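Local coordinates for ThiJ/PfpI family protein (Pseudomonas syringae pv. tomato, PDB 3EWN) that is of unknown function but belongs to the DJ-1/PfpI family, whose members share a fold with class I glutamine amidotransferases, at residues 104-107 and 108-112; 191-194 and 195-198; 224-227 and 228-231. All blocks are in the same frame, centred on the assembly; numbering follows the deposited sequence.

Overall arrangement
All three are local contacts within short helical stretches and come in series along the chain: interaction 1 on helix 104-114, interaction 2 on helix 192-201, interaction 3 on helix 220-229. Interaction 1 belongs to the alpha/beta core, on a helix that lies between strands 87-90 and 119-123 in sequence. Interactions 1 and 2 sit on opposite sides of the chain's centre, their own centres about 33 Å apart. Interaction 3 lies about 31 Å from interaction 1 and 38 Å from interaction 2, again between centres. Helices 192-201 and 220-229 follow each other in the chain, and both touch the second subunit, so interaction 1 is packing inside one chain, while interactions 2 and 3 lie where the two subunits meet.

Interaction 1 of 3, residues 104-107 and 108-112; sequences AETL and AFMAD
Ala104 to Leu107 and Ala108 to Ala111 are joined by an unbroken run of i to i+4 backbone hydrogen bonds, a local contact in the first turns of helix 104-114, on one face of the central sheet. Ala108 N donates to Ala104 O at 3.0 Å, and the next bond, from Phe109 N to Glu105 O, is 3.1 Å long. Met110 N reaches Thr106 O at 3.0 Å with an N-H...O angle of 167°, the straightest of the four; the shortest is Ala111 N to Leu107 O at 2.8 Å.

The side chains add little across the turn beyond contacts with these carbonyls. The selenomethionine Met110 has its CG swung beside its own backbone N (chi1 -68°), and this brings CG to 3.3 Å from Thr106 O. The chain then bends twice more, at chi2 and chi3, and its selenium end leaves the turn for the interior. There it meets Leu29 of strand 25-29, Leu88 and Ala90 of strand 87-90, and Ile129 and Leu130 of helix 126-132. In the alpha/beta sandwich of the DJ-1/PfpI family the parallel strands are flanked by helices, and the buried Thr106, Phe109 and Met110 form the inward side of this one.

Phe109 starts differently, with CG anti to the backbone N (chi1 165°), which takes its ring away from the helix to stack on Phe78, beside Cys81. The methyl group of Ala108 stays close to the helix, its CB 3.4 Å from Ala104 O, while that of Ala111 lies 3.3 Å from Leu107 O. Just ahead of the helix, Asp103 takes the hydroxyl of Thr106 in a hydrogen bond, and further on Asp112 forms a salt bridge with Arg116.

Interaction 2 of 3, residues 191-194 and 195-198; sequences DQTY and AECA
Gln192 and Glu196, one turn apart at the start of helix 192-201, are tied by a side-chain hydrogen bond from Gln192 NE2 to Glu196 OE2, 3.1 Å long. The N-H points almost straight at the oxygen (162°) and keeps close to the plane of the Gln192 amide. The carboxylate is met from above its plane, and the two flat groups stand nearly perpendicular, 86° apart. Glu196 has CG beside its own backbone N (chi1 -64°), which turns the chain back along the helix toward Gln192 and packs CG 3.0 Å from Gln192 O. Both chains run extended beyond CG and meet at their ends.

The second polar element is a helix cap. Asp191 is the N-cap residue: its OD1 accepts from Tyr194 N at 2.8 Å, nearly along the C-O axis, and so satisfies an amide that has no preceding helical carbonyl to pair with. The regular backbone series begins with Ala195 N to Asp191 O, 3.2 Å, and continues with Glu196 N to Gln192 O, 2.8 Å; Cys197 and Ala198 donate to Thr193 and Tyr194 in turn.

This short helix follows helix 177-189 in the chain and packs against it through Tyr194 and Ala195, the methyl of Ala195 touching Leu183, Val186 and Ala187. Within the turn that methyl lies against a carbonyl, Ala195 CB 3.4 Å from Gln192 O. Tyr194 points its ring out of the turn, and its hydroxyl is hydrogen-bonded to Ser48 O and Met50 N. Thr193 and Cys197 also touch Met15 of the N-terminal loop, and other packing is between subunits: Gln192 and Ala195 meet Phe210 of the second subunit, and Cys197 meets Met226 of that subunit.

Interaction 3 of 3, residues 224-227 and 228-231; sequences TAMI and ELVA
Glu228 folds back over the preceding turn because its CG lies beside the backbone N (chi1 -72°) and its chain bends again at chi2, bringing the carboxylate round toward Thr224. A water closes the remaining gap, donating to Glu228 OE2 at 2.7 Å and to Thr224 O at 2.8 Å. Thr224 O is thus gripped twice, since it also accepts from Glu228 N at 3.2 Å. The selenomethionine Met226 is likewise bent at chi2 and chi3; its selenium end runs alongside Leu229, pointing the same way, with SE 3.9 Å from Leu229 CD2.

These residues form the C-terminal end of helix 220-229. The i to i+4 bonds continue with Leu229 N to Ala225 O, 3.0 Å, and Val230 N to Met226 O, 3.1 Å. At Val230 the helical backbone breaks (psi 2°) before helix 231-240 begins, and Ala231 N donates to Glu228 O, an i to i+3 bond. Val230 CG2 packs 3.4 Å from Met226 O. Trp145 touches both Met226 and Val230, while Met11, Met15 and Met201 of the second subunit pack on Met226, Ala225 and Val230 respectively.

Interaction 1 of 3, residues 104-107 and 108-112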
loop_
_atom_site.group_PDB
_atom_site.type_symbol
_atom_site.label_atom_id
_atom_site.label_comp_id
_atom_site.label_asym_id
_atom_site.label_seq_id
_atom_site.Cartn_x
_atom_site.Cartn_y
_atom_site.Cartn_z
ATOM N N ALA A 104 1.017 -1.352 27.751
ATOM C CA ALA A 104 -0.176 -1.698 28.518
ATOM C C ALA A 104 -1.479 -1.102 27.985
ATOM O O ALA A 104 -2.486 -1.804 27.885
ATOM C CB ALA A 104 0.012 -1.296 29.981
ATOM N N GLU A 105 -1.468 0.185 27.646
ATOM C CA GLU A 105 -2.678 0.827 27.149
ATOM C C GLU A 105 -3.120 0.245 25.814
ATOM O O GLU A 105 -4.310 0.023 25.591
ATOM C CB GLU A 105 -2.480 2.339 27.010
ATOM C CG GLU A 105 -3.757 3.066 26.619
ATOM C CD GLU A 105 -3.629 4.577 26.670
ATOM O OE1 GLU A 105 -4.605 5.268 26.296
ATOM O OE2 GLU A 105 -2.559 5.075 27.086
ATOM N N THR A 106 -2.165 -0.003 24.924
ATOM C CA THR A 106 -2.487 -0.569 23.618
ATOM C C THR A 106 -3.083 -1.966 23.777
ATOM O O THR A 106 -4.094 -2.291 23.159
ATOM C CB THR A 106 -1.234 -0.644 22.721
ATOM O OG1 THR A 106 -0.732 0.680 22.506
ATOM C CG2 THR A 106 -1.571 -1.265 21.368
ATOM N N LEU A 107 -2.464 -2.790 24.615
ATOM C CA LEU A 107 -2.964 -4.142 24.828
ATOM C C LEU A 107 -4.364 -4.131 25.438
ATOM O O LEU A 107 -5.223 -4.917 25.038
ATOM C CB LEU A 107 -2.012 -4.929 25.731
ATOM C CG LEU A 107 -0.627 -5.224 25.148
ATOM C CD1 LEU A 107 0.198 -6.011 26.156
ATOM C CD2 LEU A 107 -0.762 -6.000 23.838
ATOM N N ALA A 108 -4.592 -3.243 26.401
ATOM C CA ALA A 108 -5.894 -3.153 27.053
ATOM C C ALA A 108 -6.969 -2.828 26.025
ATOM O O ALA A 108 -8.059 -3.401 26.057
ATOM C CB ALA A 108 -5.863 -2.080 28.142
ATOM N N PHE A 109 -6.653 -1.905 25.119
ATOM C CA PHE A 109 -7.581 -1.497 24.067
ATOM C C PHE A 109 -7.877 -2.666 23.136
ATOM O O PHE A 109 -9.031 -2.949 22.825
ATOM C CB PHE A 109 -6.992 -0.347 23.242
ATOM C CG PHE A 109 -7.707 -0.107 21.936
ATOM C CD1 PHE A 109 -8.945 0.527 21.908
ATOM C CD2 PHE A 109 -7.155 -0.551 20.733
ATOM C CE1 PHE A 109 -9.623 0.719 20.703
ATOM C CE2 PHE A 109 -7.824 -0.367 19.525
ATOM C CZ PHE A 109 -9.063 0.269 19.511
HETATM N N MSE A 110 -6.820 -3.337 22.689
HETATM C CA MSE A 110 -6.975 -4.467 21.790
HETATM C C MSE A 110 -7.760 -5.597 22.445
HETATM O O MSE A 110 -8.618 -6.209 21.812
HETATM C CB MSE A 110 -5.602 -4.970 21.324
HETATM C CG MSE A 110 -4.849 -3.992 20.410
HETATM SE SE MSE A 110 -5.766 -3.522 18.767
HETATM C CE MSE A 110 -5.563 -5.189 17.857
ATOM N N ALA A 111 -7.472 -5.865 23.714
ATOM C CA ALA A 111 -8.167 -6.923 24.436
ATOM C C ALA A 111 -9.651 -6.608 24.591
ATOM O O ALA A 111 -10.503 -7.473 24.396
ATOM C CB ALA A 111 -7.533 -7.128 25.810
ATOM N N ASP A 112 -9.959 -5.367 24.952
ATOM C CA ASP A 112 -11.348 -4.959 25.133
ATOM C C ASP A 112 -12.138 -5.025 23.830
ATOM O O ASP A 112 -13.153 -5.714 23.739
ATOM C CB ASP A 112 -11.423 -3.539 25.685
ATOM C CG ASP A 112 -12.849 -3.051 25.818
ATOM O OD1 ASP A 112 -13.570 -3.559 26.702
ATOM O OD2 ASP A 112 -13.255 -2.174 25.029
#

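Interaction 2 of 3, residues 191-194 and 195-198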
loop_
_atom_site.group_PDB
_atom_site.type_symbol
_atom_site.label_atom_id
_atom_site.label_comp_id
_atom_site.label_asym_id
_atom_site.label_seq_id
_atom_site.Cartn_x
_atom_site.Cartn_y
_atom_site.Cartn_z
ATOM N N ASP A 191 -19.888 -9.617 -0.939
ATOM C CA ASP A 191 -19.960 -10.874 -1.680
ATOM C C ASP A 191 -18.822 -10.925 -2.690
ATOM O O ASP A 191 -18.058 -9.972 -2.806
ATOM C CB ASP A 191 -21.340 -11.084 -2.344
ATOM C CG ASP A 191 -21.589 -10.183 -3.541
ATOM O OD1 ASP A 191 -20.674 -9.457 -3.978
ATOM O OD2 ASP A 191 -22.730 -10.217 -4.055
ATOM N N GLN A 192 -18.687 -12.031 -3.408
ATOM C CA GLN A 192 -17.584 -12.153 -4.354
ATOM C C GLN A 192 -17.619 -11.153 -5.499
ATOM O O GLN A 192 -16.575 -10.675 -5.948
ATOM C CB GLN A 192 -17.524 -13.569 -4.923
ATOM C CG GLN A 192 -16.294 -13.797 -5.781
ATOM C CD GLN A 192 -16.114 -15.244 -6.167
ATOM O OE1 GLN A 192 -16.431 -16.144 -5.393
ATOM N NE2 GLN A 192 -15.574 -15.479 -7.358
ATOM N N THR A 193 -18.813 -10.837 -5.982
ATOM C CA THR A 193 -18.926 -9.892 -7.083
ATOM C C THR A 193 -18.409 -8.519 -6.672
ATOM O O THR A 193 -17.729 -7.842 -7.449
ATOM C CB THR A 193 -20.376 -9.757 -7.554
ATOM O OG1 THR A 193 -20.866 -11.048 -7.943
ATOM C CG2 THR A 193 -20.460 -8.809 -8.746
ATOM N N TYR A 194 -18.735 -8.106 -5.452
ATOM C CA TYR A 194 -18.286 -6.809 -4.962
ATOM C C TYR A 194 -16.761 -6.833 -4.929
ATOM O O TYR A 194 -16.104 -5.890 -5.369
ATOM C CB TYR A 194 -18.836 -6.551 -3.558
ATOM C CG TYR A 194 -18.706 -5.116 -3.091
ATOM C CD1 TYR A 194 -19.828 -4.298 -2.989
ATOM C CD2 TYR A 194 -17.466 -4.577 -2.759
ATOM C CE1 TYR A 194 -19.724 -2.980 -2.569
ATOM C CE2 TYR A 194 -17.348 -3.252 -2.337
ATOM C CZ TYR A 194 -18.481 -2.464 -2.244
ATOM O OH TYR A 194 -18.381 -1.162 -1.815
ATOM N N ALA A 195 -16.200 -7.926 -4.418
ATOM C CA ALA A 195 -14.750 -8.066 -4.333
ATOM C C ALA A 195 -14.103 -8.009 -5.712
ATOM O O ALA A 195 -13.040 -7.417 -5.886
ATOM C CB ALA A 195 -14.386 -9.382 -3.646
ATOM N N GLU A 196 -14.746 -8.631 -6.694
ATOM C CA GLU A 196 -14.204 -8.637 -8.047
ATOM C C GLU A 196 -14.201 -7.220 -8.618
ATOM O O GLU A 196 -13.286 -6.846 -9.352
ATOM C CB GLU A 196 -15.010 -9.591 -8.926
ATOM C CG GLU A 196 -14.906 -11.042 -8.459
ATOM C CD GLU A 196 -15.825 -11.974 -9.223
ATOM O OE1 GLU A 196 -16.908 -11.517 -9.642
ATOM O OE2 GLU A 196 -15.467 -13.164 -9.394
ATOM N N CYS A 197 -15.210 -6.427 -8.267
ATOM C CA CYS A 197 -15.263 -5.043 -8.741
ATOM C C CYS A 197 -14.087 -4.266 -8.152
ATOM O O CYS A 197 -13.435 -3.485 -8.843
ATOM C CB CYS A 197 -16.570 -4.375 -8.323
ATOM S SG CYS A 197 -18.000 -4.961 -9.246
ATOM N N ALA A 198 -13.829 -4.480 -6.864
ATOM C CA ALA A 198 -12.722 -3.817 -6.185
ATOM C C ALA A 198 -11.392 -4.259 -6.792
ATOM O O ALA A 198 -10.470 -3.457 -6.938
ATOM C CB ALA A 198 -12.745 -4.148 -4.692
#

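Interaction 3 of 3, residues 224-227 and 228-231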
loop_
_atom_site.group_PDB
_atom_site.type_symbol
_atom_site.label_atom_id
_atom_site.label_comp_id
_atom_site.label_asym_id
_atom_site.label_seq_id
_atom_site.Cartn_x
_atom_site.Cartn_y
_atom_site.Cartn_z
ATOM N N THR A 224 19.297 -16.619 2.943
ATOM C CA THR A 224 20.321 -16.614 3.987
ATOM C C THR A 224 20.609 -15.205 4.498
ATOM O O THR A 224 20.707 -14.978 5.707
ATOM C CB THR A 224 21.643 -17.222 3.462
ATOM O OG1 THR A 224 21.431 -18.594 3.113
ATOM C CG2 THR A 224 22.735 -17.130 4.520
ATOM N N ALA A 225 20.749 -14.265 3.569
ATOM C CA ALA A 225 21.035 -12.879 3.917
ATOM C C ALA A 225 19.903 -12.262 4.722
ATOM O O ALA A 225 20.141 -11.630 5.751
ATOM C CB ALA A 225 21.267 -12.061 2.658
HETATM N N MSE A 226 18.671 -12.442 4.258
HETATM C CA MSE A 226 17.534 -11.866 4.962
HETATM C C MSE A 226 17.270 -12.535 6.307
HETATM O O MSE A 226 16.820 -11.876 7.246
HETATM C CB MSE A 226 16.277 -11.898 4.078
HETATM C CG MSE A 226 16.359 -10.978 2.842
HETATM SE SE MSE A 226 16.847 -9.148 3.214
HETATM C CE MSE A 226 18.748 -9.317 3.043
ATOM N N ILE A 227 17.541 -13.833 6.415
ATOM C CA ILE A 227 17.336 -14.508 7.690
ATOM C C ILE A 227 18.265 -13.874 8.726
ATOM O O ILE A 227 17.884 -13.673 9.883
ATOM C CB ILE A 227 17.623 -16.019 7.583
ATOM C CG1 ILE A 227 16.512 -16.691 6.771
ATOM C CG2 ILE A 227 17.723 -16.636 8.980
ATOM C CD1 ILE A 227 16.742 -18.165 6.507
ATOM N N GLU A 228 19.478 -13.534 8.297
ATOM C CA GLU A 228 20.450 -12.904 9.188
ATOM C C GLU A 228 20.080 -11.461 9.526
ATOM O O GLU A 228 20.244 -11.017 10.661
ATOM C CB GLU A 228 21.847 -12.931 8.560
ATOM C CG GLU A 228 22.466 -14.308 8.537
ATOM C CD GLU A 228 22.402 -14.974 9.898
ATOM O OE1 GLU A 228 22.953 -14.403 10.866
ATOM O OE2 GLU A 228 21.793 -16.061 10.003
ATOM N N LEU A 229 19.585 -10.732 8.535
ATOM C CA LEU A 229 19.210 -9.342 8.737
ATOM C C LEU A 229 18.088 -9.178 9.763
ATOM O O LEU A 229 18.085 -8.218 10.540
ATOM C CB LEU A 229 18.791 -8.717 7.405
ATOM C CG LEU A 229 18.397 -7.237 7.437
ATOM C CD1 LEU A 229 19.526 -6.395 8.017
ATOM C CD2 LEU A 229 18.066 -6.785 6.030
ATOM N N VAL A 230 17.139 -10.112 9.775
ATOM C CA VAL A 230 16.025 -10.026 10.719
ATOM C C VAL A 230 16.280 -10.798 12.011
ATOM O O VAL A 230 15.421 -10.848 12.886
ATOM C CB VAL A 230 14.708 -10.553 10.101
ATOM C CG1 VAL A 230 14.443 -9.865 8.773
ATOM C CG2 VAL A 230 14.772 -12.058 9.934
ATOM N N ALA A 231 17.460 -11.398 12.131
ATOM C CA ALA A 231 17.802 -12.180 13.317
ATOM C C ALA A 231 17.474 -11.466 14.633
ATOM O O ALA A 231 16.905 -12.069 15.549
ATOM C CB ALA A 231 19.281 -12.557 13.279
HETATM O O HOH W 1 21.222 -16.976 7.529
#